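Local coordinates for protein inactive glucansucrase (Lactobacillus reuteri, PDB 5JBD) that is an inactive glucansucrase of glycosyl hydrolase family 70, a large protein of the TIM-barrel clan that carries a bound calcium ion, at residues Glu254-Asn257 and Trp258-Phe261; Gly297-Met300 and Asn301-His305; Lys307-Pro310 and Gln311-Asn314; Ala806-Gln809 and Lys810-Asp814. All blocks are in the same frame, centred on the assembly; numbering follows the deposited sequence. Where two conformers were deposited one is given.

Interaction 1: Glu254-Asn257 and Trp258-Phe261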
loop_
_atom_site.group_PDB
_atom_site.type_symbol
_atom_site.label_atom_id
_atom_site.label_comp_id
_atom_site.label_asym_id
_atom_site.label_seq_id
_atom_site.Cartn_x
_atom_site.Cartn_y
_atom_site.Cartn_z
ATOM N N GLU A 254 2.419 3.399 20.520
ATOM C CA GLU A 254 2.845 2.167 19.827
ATOM C C GLU A 254 3.606 2.424 18.507
ATOM O O GLU A 254 4.555 1.697 18.189
ATOM C CB GLU A 254 1.658 1.189 19.635
ATOM C CG GLU A 254 1.896 -0.039 18.742
ATOM C CD GLU A 254 3.067 -0.927 19.152
ATOM O OE1 GLU A 254 3.547 -0.842 20.306
ATOM O OE2 GLU A 254 3.511 -1.732 18.296
ATOM N N ASN A 255 3.225 3.454 17.755
ATOM C CA ASN A 255 3.978 3.814 16.528
ATOM C C ASN A 255 5.422 4.213 16.850
ATOM O O ASN A 255 6.355 3.815 16.129
ATOM C CB ASN A 255 3.287 4.941 15.747
ATOM C CG ASN A 255 1.957 4.518 15.158
ATOM O OD1 ASN A 255 1.746 3.343 14.808
ATOM N ND2 ASN A 255 1.048 5.478 15.042
ATOM N N LEU A 256 5.596 4.963 17.945
ATOM C CA LEU A 256 6.920 5.349 18.426
ATOM C C LEU A 256 7.744 4.121 18.786
ATOM O O LEU A 256 8.916 4.038 18.405
ATOM C CB LEU A 256 6.825 6.310 19.618
ATOM C CG LEU A 256 6.204 7.667 19.319
ATOM C CD1 LEU A 256 5.993 8.458 20.593
ATOM C CD2 LEU A 256 7.069 8.456 18.355
ATOM N N ASN A 257 7.125 3.175 19.493
ATOM C CA ASN A 257 7.728 1.862 19.778
ATOM C C ASN A 257 8.199 1.164 18.506
ATOM O O ASN A 257 9.324 0.673 18.437
ATOM C CB ASN A 257 6.722 0.957 20.506
ATOM C CG ASN A 257 7.385 -0.233 21.158
ATOM O OD1 ASN A 257 7.912 -0.123 22.267
ATOM N ND2 ASN A 257 7.371 -1.376 20.480
ATOM N N TRP A 258 7.316 1.120 17.515
ATOM C CA TRP A 258 7.573 0.450 16.234
ATOM C C TRP A 258 8.714 1.115 15.460
ATOM O O TRP A 258 9.590 0.443 14.905
ATOM C CB TRP A 258 6.295 0.469 15.386
ATOM C CG TRP A 258 6.265 -0.456 14.199
ATOM C CD1 TRP A 258 6.988 -1.597 14.013
ATOM C CD2 TRP A 258 5.398 -0.347 13.063
ATOM N NE1 TRP A 258 6.644 -2.188 12.825
ATOM C CE2 TRP A 258 5.664 -1.444 12.228
ATOM C CE3 TRP A 258 4.433 0.578 12.672
ATOM C CZ2 TRP A 258 5.006 -1.637 11.010
ATOM C CZ3 TRP A 258 3.764 0.380 11.475
ATOM C CH2 TRP A 258 4.048 -0.722 10.660
ATOM N N GLU A 259 8.695 2.445 15.432
ATOM C CA GLU A 259 9.766 3.218 14.793
ATOM C C GLU A 259 11.114 2.973 15.463
ATOM O O GLU A 259 12.112 2.728 14.780
ATOM C CB GLU A 259 9.408 4.703 14.795
ATOM C CG GLU A 259 8.232 5.035 13.873
ATOM C CD GLU A 259 7.456 6.273 14.279
ATOM O OE1 GLU A 259 8.003 7.107 15.030
ATOM O OE2 GLU A 259 6.277 6.401 13.868
ATOM N N TYR A 260 11.118 2.965 16.801
ATOM C CA TYR A 260 12.332 2.702 17.561
ATOM C C TYR A 260 12.884 1.300 17.234
ATOM O O TYR A 260 14.096 1.123 17.067
ATOM C CB TYR A 260 12.089 2.871 19.075
ATOM C CG TYR A 260 13.318 2.583 19.910
ATOM C CD1 TYR A 260 14.337 3.528 20.050
ATOM C CD2 TYR A 260 13.489 1.340 20.516
ATOM C CE1 TYR A 260 15.481 3.246 20.783
ATOM C CE2 TYR A 260 14.621 1.051 21.260
ATOM C CZ TYR A 260 15.606 1.995 21.393
ATOM O OH TYR A 260 16.719 1.677 22.137
ATOM N N PHE A 261 11.988 0.324 17.118
ATOM C CA PHE A 261 12.353 -1.057 16.763
ATOM C C PHE A 261 13.033 -1.134 15.401
ATOM O O PHE A 261 14.122 -1.697 15.259
ATOM C CB PHE A 261 11.087 -1.925 16.779
ATOM C CG PHE A 261 11.281 -3.347 16.316
ATOM C CD1 PHE A 261 11.813 -4.307 17.167
ATOM C CD2 PHE A 261 10.861 -3.739 15.045
ATOM C CE1 PHE A 261 11.960 -5.629 16.751
ATOM C CE2 PHE A 261 10.997 -5.057 14.629
ATOM C CZ PHE A 261 11.557 -6.002 15.480
#

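Interaction 2: Gly297-Met300 and Asn301-His305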
loop_
_atom_site.group_PDB
_atom_site.type_symbol
_atom_site.label_atom_id
_atom_site.label_comp_id
_atom_site.label_asym_id
_atom_site.label_seq_id
_atom_site.Cartn_x
_atom_site.Cartn_y
_atom_site.Cartn_z
ATOM N N GLY A 297 8.922 12.676 13.497
ATOM C CA GLY A 297 9.973 13.692 13.452
ATOM C C GLY A 297 10.547 14.003 14.825
ATOM O O GLY A 297 11.764 14.135 14.984
ATOM N N GLN A 298 9.675 14.083 15.826
ATOM C CA GLN A 298 10.115 14.351 17.209
ATOM C C GLN A 298 11.046 13.254 17.728
ATOM O O GLN A 298 12.087 13.557 18.317
ATOM C CB GLN A 298 8.916 14.513 18.131
ATOM C CG GLN A 298 9.275 15.013 19.522
ATOM C CD GLN A 298 8.092 15.021 20.469
ATOM O OE1 GLN A 298 6.939 14.837 20.051
ATOM N NE2 GLN A 298 8.373 15.238 21.764
ATOM N N LEU A 299 10.673 11.994 17.495
ATOM C CA LEU A 299 11.497 10.842 17.898
ATOM C C LEU A 299 12.863 10.887 17.257
ATOM O O LEU A 299 13.882 10.745 17.924
ATOM C CB LEU A 299 10.824 9.507 17.531
ATOM C CG LEU A 299 11.608 8.209 17.813
ATOM C CD1 LEU A 299 11.840 8.030 19.308
ATOM C CD2 LEU A 299 10.907 6.983 17.251
ATOM N N MET A 300 12.874 11.048 15.941
ATOM C CA MET A 300 14.128 11.026 15.203
ATOM C C MET A 300 15.015 12.228 15.555
ATOM O O MET A 300 16.233 12.086 15.613
ATOM C CB MET A 300 13.853 10.870 13.705
ATOM C CG MET A 300 13.289 9.468 13.406
ATOM S SD MET A 300 12.823 9.204 11.701
ATOM C CE MET A 300 14.463 9.215 10.994
ATOM N N ASN A 301 14.411 13.371 15.870
ATOM C CA ASN A 301 15.173 14.517 16.405
ATOM C C ASN A 301 15.713 14.265 17.827
ATOM O O ASN A 301 16.849 14.633 18.140
ATOM C CB ASN A 301 14.357 15.821 16.367
ATOM C CG ASN A 301 15.193 17.047 16.719
ATOM O OD1 ASN A 301 16.328 17.194 16.258
ATOM N ND2 ASN A 301 14.644 17.922 17.555
ATOM N N ASP A 302 14.906 13.654 18.681
ATOM C CA ASP A 302 15.379 13.257 20.023
ATOM C C ASP A 302 16.563 12.296 19.964
ATOM O O ASP A 302 17.542 12.457 20.697
ATOM C CB ASP A 302 14.238 12.608 20.813
ATOM C CG ASP A 302 13.237 13.615 21.325
ATOM O OD1 ASP A 302 13.468 14.841 21.165
ATOM O OD2 ASP A 302 12.208 13.165 21.883
ATOM N N MET A 303 16.455 11.301 19.085
ATOM C CA MET A 303 17.458 10.245 18.979
ATOM C C MET A 303 18.735 10.722 18.285
ATOM O O MET A 303 19.837 10.369 18.709
ATOM C CB MET A 303 16.887 9.034 18.220
ATOM C CG MET A 303 15.818 8.232 18.971
ATOM S SD MET A 303 15.028 6.975 17.914
ATOM C CE MET A 303 16.399 5.827 17.767
ATOM N N TYR A 304 18.585 11.505 17.216
ATOM C CA TYR A 304 19.694 11.835 16.322
ATOM C C TYR A 304 20.009 13.333 16.109
ATOM O O TYR A 304 20.946 13.644 15.379
ATOM C CB TYR A 304 19.414 11.191 14.952
ATOM C CG TYR A 304 19.102 9.692 14.993
ATOM C CD1 TYR A 304 20.030 8.776 15.493
ATOM C CD2 TYR A 304 17.892 9.184 14.482
ATOM C CE1 TYR A 304 19.748 7.402 15.511
ATOM C CE2 TYR A 304 17.607 7.820 14.499
ATOM C CZ TYR A 304 18.534 6.933 15.006
ATOM O OH TYR A 304 18.252 5.572 14.999
ATOM N N HIS A 305 19.217 14.245 16.671
ATOM C CA HIS A 305 19.481 15.687 16.594
ATOM C C HIS A 305 19.544 16.186 15.139
ATOM O O HIS A 305 20.564 16.680 14.642
ATOM C CB HIS A 305 20.726 16.027 17.388
ATOM C CG HIS A 305 20.729 15.433 18.749
ATOM N ND1 HIS A 305 19.888 15.872 19.748
ATOM C CD2 HIS A 305 21.438 14.406 19.271
ATOM C CE1 HIS A 305 20.108 15.164 20.841
ATOM N NE2 HIS A 305 21.042 14.268 20.578
#

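Interaction 3: Lys307-Pro310 and Gln311-Asn314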
loop_
_atom_site.group_PDB
_atom_site.type_symbol
_atom_site.label_atom_id
_atom_site.label_comp_id
_atom_site.label_asym_id
_atom_site.label_seq_id
_atom_site.Cartn_x
_atom_site.Cartn_y
_atom_site.Cartn_z
ATOM N N LYS A 307 17.014 18.323 13.599
ATOM C CA LYS A 307 16.557 19.685 13.393
ATOM C C LYS A 307 17.728 20.658 13.589
ATOM O O LYS A 307 18.434 20.590 14.601
ATOM C CB LYS A 307 15.403 19.994 14.346
ATOM C CG LYS A 307 14.642 21.270 14.015
ATOM C CD LYS A 307 13.380 21.387 14.868
ATOM C CE LYS A 307 12.592 22.643 14.536
ATOM N NZ LYS A 307 11.342 22.744 15.320
ATOM N N GLY A 308 17.963 21.519 12.598
ATOM C CA GLY A 308 19.078 22.467 12.643
ATOM C C GLY A 308 20.473 21.921 12.347
ATOM O O GLY A 308 21.452 22.673 12.438
ATOM N N ASN A 309 20.559 20.637 12.005
ATOM C CA ASN A 309 21.826 19.952 11.756
ATOM C C ASN A 309 21.658 19.115 10.472
ATOM O O ASN A 309 21.246 17.950 10.540
ATOM C CB ASN A 309 22.202 19.075 12.967
ATOM C CG ASN A 309 22.353 19.879 14.250
ATOM O OD1 ASN A 309 23.084 20.860 14.296
ATOM N ND2 ASN A 309 21.658 19.462 15.298
ATOM N N PRO A 310 21.914 19.730 9.297
ATOM C CA PRO A 310 21.701 19.064 8.002
ATOM C C PRO A 310 22.391 17.718 7.831
ATOM O O PRO A 310 21.809 16.814 7.210
ATOM C CB PRO A 310 22.234 20.091 6.992
ATOM C CG PRO A 310 21.995 21.405 7.650
ATOM C CD PRO A 310 22.274 21.155 9.103
ATOM N N GLN A 311 23.591 17.564 8.400
ATOM C CA GLN A 311 24.301 16.284 8.318
ATOM C C GLN A 311 23.502 15.154 8.985
ATOM O O GLN A 311 23.360 14.064 8.405
ATOM C CB GLN A 311 25.713 16.392 8.930
ATOM C CG GLN A 311 26.587 15.125 8.851
ATOM C CD GLN A 311 26.891 14.673 7.425
ATOM O OE1 GLN A 311 26.438 13.605 6.999
ATOM N NE2 GLN A 311 27.637 15.490 6.672
ATOM N N ASN A 312 22.992 15.417 10.193
ATOM C CA ASN A 312 22.213 14.422 10.926
ATOM C C ASN A 312 20.854 14.181 10.256
ATOM O O ASN A 312 20.425 13.042 10.117
ATOM C CB ASN A 312 22.002 14.852 12.387
ATOM C CG ASN A 312 23.284 14.858 13.193
ATOM O OD1 ASN A 312 24.289 14.244 12.819
ATOM N ND2 ASN A 312 23.238 15.508 14.335
ATOM N N ALA A 313 20.188 15.256 9.836
ATOM C CA ALA A 313 18.895 15.128 9.148
ATOM C C ALA A 313 19.024 14.269 7.874
ATOM O O ALA A 313 18.276 13.312 7.683
ATOM C CB ALA A 313 18.324 16.497 8.807
ATOM N N ASN A 314 20.012 14.585 7.057
ATOM C CA ASN A 314 20.228 13.892 5.771
ATOM C C ASN A 314 20.700 12.417 5.930
ATOM O O ASN A 314 20.315 11.560 5.139
ATOM C CB ASN A 314 21.183 14.690 4.875
ATOM C CG ASN A 314 20.606 16.047 4.435
ATOM O OD1 ASN A 314 19.502 16.428 4.824
ATOM N ND2 ASN A 314 21.371 16.790 3.630
#

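Interaction 4: Ala806-Gln809 and Lys810-Asp814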
loop_
_atom_site.group_PDB
_atom_site.type_symbol
_atom_site.label_atom_id
_atom_site.label_comp_id
_atom_site.label_asym_id
_atom_site.label_seq_id
_atom_site.Cartn_x
_atom_site.Cartn_y
_atom_site.Cartn_z
ATOM N N ALA A 806 9.035 2.045 28.117
ATOM C CA ALA A 806 9.610 2.484 29.391
ATOM C C ALA A 806 10.985 3.108 29.183
ATOM O O ALA A 806 11.288 4.145 29.768
ATOM C CB ALA A 806 9.688 1.331 30.381
ATOM N N GLU A 807 11.796 2.505 28.320
ATOM C CA GLU A 807 13.119 3.054 28.010
ATOM C C GLU A 807 13.035 4.370 27.181
ATOM O O GLU A 807 13.805 5.308 27.427
ATOM C CB GLU A 807 14.041 1.989 27.401
ATOM C CG GLU A 807 14.770 1.137 28.433
ATOM C CD GLU A 807 15.774 1.896 29.273
ATOM O OE1 GLU A 807 16.254 2.985 28.886
ATOM O OE2 GLU A 807 16.100 1.383 30.340
ATOM N N LEU A 808 12.065 4.460 26.269
ATOM C CA LEU A 808 11.804 5.704 25.541
ATOM C C LEU A 808 11.363 6.819 26.487
ATOM O O LEU A 808 11.807 7.955 26.339
ATOM C CB LEU A 808 10.754 5.506 24.445
ATOM C CG LEU A 808 11.230 4.717 23.212
ATOM C CD1 LEU A 808 10.047 4.320 22.340
ATOM C CD2 LEU A 808 12.246 5.514 22.398
ATOM N N GLN A 809 10.507 6.501 27.457
ATOM C CA GLN A 809 10.038 7.507 28.406
ATOM C C GLN A 809 11.169 7.976 29.324
ATOM O O GLN A 809 11.235 9.149 29.680
ATOM C CB GLN A 809 8.867 6.970 29.228
ATOM C CG GLN A 809 8.289 7.994 30.191
ATOM C CD GLN A 809 6.837 7.713 30.536
ATOM O OE1 GLN A 809 6.454 6.564 30.818
ATOM N NE2 GLN A 809 6.017 8.766 30.534
ATOM N N LYS A 810 12.056 7.052 29.688
ATOM C CA LYS A 810 13.231 7.368 30.495
ATOM C C LYS A 810 14.230 8.294 29.779
ATOM O O LYS A 810 14.717 9.262 30.362
ATOM C CB LYS A 810 13.931 6.074 30.905
ATOM C CG LYS A 810 15.035 6.269 31.931
ATOM C CD LYS A 810 14.458 6.400 33.320
ATOM C CE LYS A 810 15.472 6.903 34.343
ATOM N NZ LYS A 810 14.873 6.919 35.707
ATOM N N ASN A 811 14.519 7.991 28.518
ATOM C CA ASN A 811 15.504 8.757 27.758
ATOM C C ASN A 811 14.930 10.013 27.101
ATOM O O ASN A 811 15.626 11.018 27.019
ATOM C CB ASN A 811 16.176 7.861 26.719
ATOM C CG ASN A 811 17.127 6.875 27.352
ATOM O OD1 ASN A 811 18.095 7.281 27.967
ATOM N ND2 ASN A 811 16.859 5.592 27.216
ATOM N N TYR A 812 13.673 9.952 26.649
ATOM C CA TYR A 812 13.041 11.033 25.876
ATOM C C TYR A 812 11.645 11.330 26.420
ATOM O O TYR A 812 10.650 11.157 25.706
ATOM C CB TYR A 812 12.966 10.662 24.384
ATOM C CG TYR A 812 14.239 10.066 23.807
ATOM C CD1 TYR A 812 15.433 10.775 23.810
ATOM C CD2 TYR A 812 14.246 8.775 23.266
ATOM C CE1 TYR A 812 16.593 10.229 23.269
ATOM C CE2 TYR A 812 15.400 8.222 22.724
ATOM C CZ TYR A 812 16.563 8.947 22.727
ATOM O OH TYR A 812 17.697 8.381 22.200
ATOM N N PRO A 813 11.565 11.823 27.676
ATOM C CA PRO A 813 10.248 12.022 28.312
ATOM C C PRO A 813 9.308 12.984 27.559
ATOM O O PRO A 813 8.084 12.848 27.663
ATOM C CB PRO A 813 10.595 12.557 29.713
ATOM C CG PRO A 813 12.000 13.064 29.609
ATOM C CD PRO A 813 12.675 12.233 28.556
ATOM N N ASP A 814 9.880 13.929 26.807
ATOM C CA ASP A 814 9.102 14.858 25.952
ATOM C C ASP A 814 8.129 14.165 24.972
ATOM O O ASP A 814 7.075 14.721 24.634
ATOM C CB ASP A 814 10.041 15.810 25.181
ATOM C CG ASP A 814 11.081 15.059 24.355
ATOM O OD1 ASP A 814 12.074 14.567 24.931
ATOM O OD2 ASP A 814 10.885 14.929 23.143
HETATM O O HOH W 1 7.085 11.610 29.896
#

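Interaction 1: Glu254-Asn257 and Trp258-Phe261
E259 N donates to N255 O at 2.8 Å with an N-H...O angle of 163°, the shortest of four successive i to i+4 bonds in helix 249-263 of this TIM-barrel-clan protein. The same ladder ties W258 to E254, Y260 to L256 and F261 to N257, and it illustrates how a buried helix settles its backbone internally and spends its side chains on its neighbours.

The side chain of E259 adds a local feature. With CG beside the backbone N (chi1 -68°), the chain turns back along the helix toward the carbonyl that receives its own amide, so that E259 CG lies 3.2 Å from N255 O. The carboxylate then touches carbon on two residues of the preceding turn: OE1 is 3.7 Å from L256 CD2, and OE2 is 3.8 Å from N255 CB. Because OE2 also approaches N255 O, acceptor against acceptor, at 3.4 Å, the local field may raise the proton affinity of this buried acid somewhat.

The other polar side chains find their partners outside this helix. N257 reaches Y804 N through OD1, with Y800 O and Y713 OH serving its ND2, while W258 NE1 donates to R712 O and E254 OE2 meets Y713 OH and Q797 NE2. N255 ND2 donates to N246 OD1, and the N255 side chain is about 10 Å from the calcium ion without being one of its ligands. Across the helix surface, the indole of W258 swings away from the preceding turn, but its CB remains 3.4 Å from N255 O.

Interaction 2: Gly297-Met300 and Asn301-His305
L299 CD1 rests 3.6 Å from M303 SD, and L299 CG is equally near, so the thioether sulfur lies against the branch point of the leucine as well as one of its methyls. The pair sits one turn apart on helix 291-304. M303 brings its sulfur there by placing CG beside the backbone N (chi1 -70°), which also sets M303 CG 3.3 Å from L299 O. Its chain then bends at the last torsion.

Beside this apolar pair, Q298 and D302 run side by side in the same direction, with amide and carboxylate planes nearly perpendicular (81°) and Q298 CG 4.2 Å from D302 OD2. On another flank, the ring of Y304 returns toward the preceding turn, its CD2 3.5 Å from M300 O, the carbonyl that accepts Y304 N. M303 CB lies over the centre of one face of this ring, 3.8 Å above its plane, and H316 also stacks with the ring.

Farther out, E259 of helix 249-263 touches L299, while Y260 and L263 of that helix touch M303. The helix ends at Y304, and H305 just beyond it, with positive phi, turns the chain aside. Q298 NE2 donates to D814 OD2, which also lies close to D302 OD2; so close an approach of two carboxylate oxygens would be consistent with at least one of the acids being protonated.

Interaction 3: Lys307-Pro310 and Gln311-Asn314
N309 and N312 meet at the start of helix 310-315, N309 CB 4.0 Å from N312 ND2, their side chains diverging, and the arrangement serves as a worked example of a helix N-terminus without a side-chain cap. N309 occupies the N-cap position, yet its side chain makes no capping bond. The helix is begun by its backbone instead: A313 N donates to N309 O at 3.0 Å, almost straight at 173°.

The amides of both asparagines turn back to the chain that precedes the helix. N312 sets CG beside its own backbone N (chi1 -68°), which sends ND2 to H305 O, just past the end of helix 291-304. N309 ND2 reaches this same oxygen in the conformer described, though N309 was deposited in two conformers and that bond is doubtful as a constant feature.

P310 is the first helical residue. Its ring, having no N-H to offer, suits a position where no earlier turn asks for one, and the ring packs on A635 and E642. Before it, G308 pairs through its backbone with K639. N314 makes the next bond along: its N donates to P310 O at 2.9 Å, and its side chain, with CG beside the backbone N, lies in front of that same oxygen, beside the bond. This brings N314 CG to 3.1 Å from P310 O, while N314 OD1 and P310 O, both acceptors, stand 3.3 Å apart.

Interaction 4: Ala806-Gln809 and Lys810-Asp814
Y812 and N811 both hold CG beside the backbone N (chi1 -45° and -72°), which turns their side chains back toward L808 and E807 at the C-terminal end of helix 805-811. L808 CD2 meets the edge of the Y812 ring, in the ring plane and 3.9 Å from Y812 CD2. N811 ND2 makes a weak bond to E807 O, at 3.1 Å and only 127°, alongside the regular bond from N811 N to that carbonyl. E807, bent at its second torsion, leaves OE1 3.2 Å from N811 ND2, with carboxylate and amide crossing at a moderate tilt.

Here the helix stops. Y812 N still donates to L808 O at 2.8 Å, but Y812 has left helical geometry, and P813 has no hydrogen for Q809 O; instead P813 CA lies 3.3 Å from Q809 O. N811 CB covers the centre of one face of the Y812 ring, and Y812 also touches M303 of helix 291-304, bringing this surface helix end against its neighbour.

A water spans the break, accepting a hydrogen bond from Q809 NE2 and donating one to P813 O at 2.7 Å.

In the fold
The four contacts come in series along the chain yet gather on one side of its centre. Interaction 1, on helix 249-263, reaches barrel strand 743-748 through W258 and E259. Interaction 2, on helix 291-304, and interaction 3, at the start of helix 310-315, belong to the connection between the neighbouring parallel strands 279-282 and 319-320; their centres are about 10 Å apart. Interaction 4, far later in sequence, packs back onto both long helices: its centre is about 12 Å from those of interactions 1 and 2, and Y260 meets both L808 and M303. Interaction 3 touches neither 1 nor 4. Parts far apart in sequence thus come together in what is probably the helical layer outside the barrel.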